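Local atomic coordinates of cytochrome C3 (Desulfovibrio desulfuricans, PDB entry 1UP9), a protein that binds four heme c groups covalently and probably transfers electrons through them, as a tetraheme class III cytochrome c. Residues L80-S84 with D96-C100. Sequence-based numbering, arbitrary orientation.
Sequences LACHS and DLTGC. With HEC (heme c), chain D.
Residues 80-84 carry all but the first cysteine of a CxxCH heme-attachment motif of this tetraheme cytochrome c3: Cys79 precedes them, Leu80 and Ala81 are the spacers, and Cys82 and His83 complete it on helix 79-89. They are regular helix, with the backbone hydrogen bond Ser84 N to Leu80 O (2.9 Å), an acceptor that also takes a hydrogen bond from Ser84 OG at 2.7 Å. Across from them lie residues 96-100, on helix 94-98 at Asp96 and Leu97; Gly99 is extended (phi/psi -72/148) and carries the chain to Cys100. In register, the CA atoms of His83 and Leu97 lie 6.0 Å apart and those of Leu80 and Thr98 6.4 Å.

Covalent and metal bonds fix the heme: Cys82 SG joins HEC CAC at 1.8 Å, and His83 NE2 coordinates HEC FE at 2.0 Å, with His25 as the other axial ligand. Cys100 is linked covalently to a different heme, so the contact ties together the attachment segments of two hemes.

The segments bury 232 Å² between them, both sides summed, much of it in side-chain packing. Leu97 (chi1 m, chi2 t) places CD2 over one face of the His83 imidazole and 3.7 Å from HEC CAA. Leu80 CD1 meets Thr98 CA at 3.9 Å, and Thr98 CG2 lies 4.0 Å from His83 CB, while Thr98 OG1 hydrogen-bonds to Lys94 O.

One hydrogen bond crosses between the segments and orients the axial imidazole (His83 chi1 -76°, chi2 -169°): His83 ND1 donates to the backbone oxygen Leu97 O at 2.8 Å, with an N-H...O angle of 157°.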
ATOM      1  N   LEU A  80      -1.860  -3.001   5.095  1.00 14.94           N
ATOM      2  CA  LEU A  80      -1.993  -3.532   6.460  1.00 16.01           C
ATOM      3  C   LEU A  80      -2.661  -4.893   6.454  1.00 16.56           C
ATOM      4  O   LEU A  80      -2.386  -5.685   7.368  1.00 16.72           O
ATOM      5  CB  LEU A  80      -2.775  -2.556   7.357  1.00 16.51           C
ATOM      6  CG  LEU A  80      -1.975  -1.478   8.041  1.00 17.50           C
ATOM      7  CD1 LEU A  80      -1.133  -2.105   9.154  1.00 26.88           C
ATOM      8  CD2 LEU A  80      -1.065  -0.758   7.084  1.00 20.55           C
ATOM      9  N   ALA A  81      -3.516  -5.205   5.457  1.00 16.33           N
ATOM     10  CA  ALA A  81      -4.118  -6.555   5.426  1.00 16.86           C
ATOM     11  C   ALA A  81      -3.055  -7.594   5.229  1.00 16.52           C
ATOM     12  O   ALA A  81      -2.961  -8.600   5.927  1.00 16.35           O
ATOM     13  CB  ALA A  81      -5.131  -6.625   4.303  1.00 19.72           C
ATOM     14  N   CYS A  82      -2.184  -7.385   4.234  1.00 15.08           N
ATOM     15  CA  CYS A  82      -1.148  -8.401   4.030  1.00 14.54           C
ATOM     16  C   CYS A  82      -0.151  -8.388   5.147  1.00 14.11           C
ATOM     17  O   CYS A  82       0.226  -9.449   5.654  1.00 14.33           O
ATOM     18  CB  CYS A  82      -0.411  -8.164   2.683  1.00 15.36           C
ATOM     19  SG  CYS A  82       0.828  -9.481   2.482  1.00 15.05           S
ATOM     20  N   HIS A  83       0.284  -7.218   5.632  1.00 14.22           N
ATOM     21  CA  HIS A  83       1.248  -7.222   6.736  1.00 13.70           C
ATOM     22  C   HIS A  83       0.681  -7.906   7.976  1.00 13.75           C
ATOM     23  O   HIS A  83       1.474  -8.537   8.687  1.00 14.61           O
ATOM     24  CB  HIS A  83       1.669  -5.767   7.043  1.00 13.87           C
ATOM     25  CG  HIS A  83       2.632  -5.249   6.025  1.00 13.22           C
ATOM     26  ND1 HIS A  83       3.270  -4.045   6.293  1.00 13.88           N
ATOM     27  CD2 HIS A  83       3.110  -5.714   4.847  1.00 13.50           C
ATOM     28  CE1 HIS A  83       4.086  -3.785   5.291  1.00 12.66           C
ATOM     29  NE2 HIS A  83       4.026  -4.762   4.379  1.00 12.69           N
ATOM     30  N   SER A  84      -0.636  -7.798   8.211  1.00 14.07           N
ATOM     31  CA  SER A  84      -1.169  -8.494   9.380  1.00 15.43           C
ATOM     32  C   SER A  84      -0.949  -9.998   9.290  1.00 15.74           C
ATOM     33  O   SER A  84      -0.657 -10.696  10.274  1.00 15.59           O
ATOM     34  CB  SER A  84      -2.663  -8.132   9.510  0.51 16.28           C
ATOM     35  OG  SER A  84      -2.766  -6.726   9.788  0.51 16.77           O
ATOM     36  N   ASP A  96       7.526  -3.311  13.136  1.00 15.15           N
ATOM     37  CA  ASP A  96       8.099  -2.857  11.885  1.00 14.60           C
ATOM     38  C   ASP A  96       7.057  -2.728  10.768  1.00 13.71           C
ATOM     39  O   ASP A  96       7.076  -1.798   9.971  1.00 13.76           O
ATOM     40  CB  ASP A  96       9.154  -3.848  11.364  1.00 15.33           C
ATOM     41  CG  ASP A  96      10.505  -3.711  12.015  1.00 19.17           C
ATOM     42  OD1 ASP A  96      10.769  -2.738  12.745  1.00 21.28           O
ATOM     43  OD2 ASP A  96      11.351  -4.614  11.857  1.00 28.91           O
ATOM     44  N   LEU A  97       6.140  -3.713  10.690  1.00 13.74           N
ATOM     45  CA  LEU A  97       5.217  -3.771   9.556  1.00 13.87           C
ATOM     46  C   LEU A  97       3.797  -3.288   9.841  1.00 13.76           C
ATOM     47  O   LEU A  97       3.001  -3.086   8.903  1.00 14.21           O
ATOM     48  CB  LEU A  97       5.107  -5.213   9.023  1.00 15.32           C
ATOM     49  CG  LEU A  97       6.397  -5.855   8.495  1.00 18.99           C
ATOM     50  CD1 LEU A  97       6.025  -7.155   7.770  1.00 18.33           C
ATOM     51  CD2 LEU A  97       7.263  -4.953   7.686  1.00 21.95           C
ATOM     52  N   THR A  98       3.440  -3.115  11.119  1.00 14.27           N
ATOM     53  CA  THR A  98       2.061  -2.700  11.393  1.00 14.12           C
ATOM     54  C   THR A  98       2.014  -1.553  12.384  1.00 15.23           C
ATOM     55  O   THR A  98       0.897  -1.049  12.633  1.00 16.26           O
ATOM     56  CB  THR A  98       1.168  -3.846  11.919  1.00 15.22           C
ATOM     57  OG1 THR A  98       1.593  -4.313  13.226  1.00 16.77           O
ATOM     58  CG2 THR A  98       1.161  -5.024  10.939  1.00 15.47           C
ATOM     59  N   GLY A  99       3.122  -1.112  12.989  1.00 15.17           N
ATOM     60  CA  GLY A  99       2.988  -0.039  13.965  1.00 16.89           C
ATOM     61  C   GLY A  99       2.668   1.309  13.348  1.00 16.68           C
ATOM     62  O   GLY A  99       3.134   1.671  12.257  1.00 17.01           O
ATOM     63  N   CYS A 100       1.919   2.098  14.117  1.00 17.38           N
ATOM     64  CA  CYS A 100       1.557   3.440  13.669  1.00 18.86           C
ATOM     65  C   CYS A 100       2.685   4.426  13.961  1.00 19.05           C
ATOM     66  O   CYS A 100       2.636   5.479  13.354  1.00 19.70           O
ATOM     67  CB  CYS A 100       0.248   3.932  14.345  1.00 19.02           C
ATOM     68  SG  CYS A 100      -1.088   2.701  14.312  1.00 18.61           S
TER
HETATM   69 FE   HEC D 203       4.981  -4.778   2.612  1.00 13.54          FE
HETATM   70  CHA HEC D 203       7.968  -5.543   4.069  1.00 14.54           C
HETATM   71  CHB HEC D 203       5.602  -1.404   3.083  1.00 14.79           C
HETATM   72  CHC HEC D 203       2.112  -3.974   0.940  1.00 13.45           C
HETATM   73  CHD HEC D 203       4.327  -8.116   2.193  1.00 13.52           C
HETATM   74  NA  HEC D 203       6.434  -3.726   3.442  1.00 13.71           N
HETATM   75  C1A HEC D 203       7.607  -4.211   3.985  1.00 14.38           C
HETATM   76  C2A HEC D 203       8.394  -3.119   4.530  1.00 15.20           C
HETATM   77  C3A HEC D 203       7.767  -1.977   4.244  1.00 13.72           C
HETATM   78  C4A HEC D 203       6.542  -2.327   3.544  1.00 13.53           C
HETATM   79  CMA HEC D 203       8.180  -0.546   4.595  1.00 16.28           C
HETATM   80  CAA HEC D 203       9.658  -3.342   5.390  1.00 19.22           C
HETATM   81  CBA HEC D 203      10.945  -3.222   4.542  1.00 21.02           C
HETATM   82  CGA HEC D 203      12.150  -3.194   5.485  1.00 29.02           C
HETATM   83  O1A HEC D 203      12.806  -4.238   5.531  1.00 46.82           O
HETATM   84  O2A HEC D 203      12.353  -2.148   6.113  1.00 28.36           O
HETATM   85  NB  HEC D 203       4.090  -3.074   2.113  1.00 12.67           N
HETATM   86  C1B HEC D 203       4.427  -1.751   2.439  1.00 12.98           C
HETATM   87  C2B HEC D 203       3.406  -0.823   1.986  1.00 14.22           C
HETATM   88  C3B HEC D 203       2.475  -1.568   1.356  1.00 13.62           C
HETATM   89  C4B HEC D 203       2.884  -2.955   1.461  1.00 12.56           C
HETATM   90  CMB HEC D 203       3.461   0.688   2.250  1.00 14.94           C
HETATM   91  CAB HEC D 203       1.172  -1.186   0.683  1.00 15.58           C
HETATM   92  CBB HEC D 203       1.408  -0.128  -0.449  1.00 16.34           C
HETATM   93  NC  HEC D 203       3.513  -5.822   1.785  1.00 13.59           N
HETATM   94  C1C HEC D 203       2.402  -5.323   1.147  1.00 13.59           C
HETATM   95  C2C HEC D 203       1.543  -6.404   0.697  1.00 14.09           C
HETATM   96  C3C HEC D 203       2.133  -7.572   1.070  1.00 14.22           C
HETATM   97  C4C HEC D 203       3.389  -7.197   1.729  1.00 13.26           C
HETATM   98  CMC HEC D 203       0.201  -6.141  -0.009  1.00 16.14           C
HETATM   99  CAC HEC D 203       1.684  -9.023   0.933  1.00 14.81           C
HETATM  100  CBC HEC D 203       0.807  -9.360  -0.262  1.00 16.94           C
HETATM  101  ND  HEC D 203       5.910  -6.467   3.084  1.00 12.79           N
HETATM  102  C1D HEC D 203       5.525  -7.767   2.780  1.00 13.10           C
HETATM  103  C2D HEC D 203       6.546  -8.701   3.157  1.00 13.70           C
HETATM  104  C3D HEC D 203       7.554  -7.982   3.671  1.00 14.06           C
HETATM  105  C4D HEC D 203       7.199  -6.594   3.627  1.00 13.28           C
HETATM  106  CMD HEC D 203       6.458 -10.217   2.911  1.00 17.63           C
HETATM  107  CAD HEC D 203       8.891  -8.556   4.137  1.00 16.55           C
HETATM  108  CBD HEC D 203       8.721  -9.154   5.553  1.00 18.61           C
HETATM  109  CGD HEC D 203       9.938 -10.005   5.897  1.00 18.25           C
HETATM  110  O1D HEC D 203      11.014  -9.386   5.970  1.00 23.85           O
HETATM  111  O2D HEC D 203       9.761 -11.231   6.060  1.00 22.68           O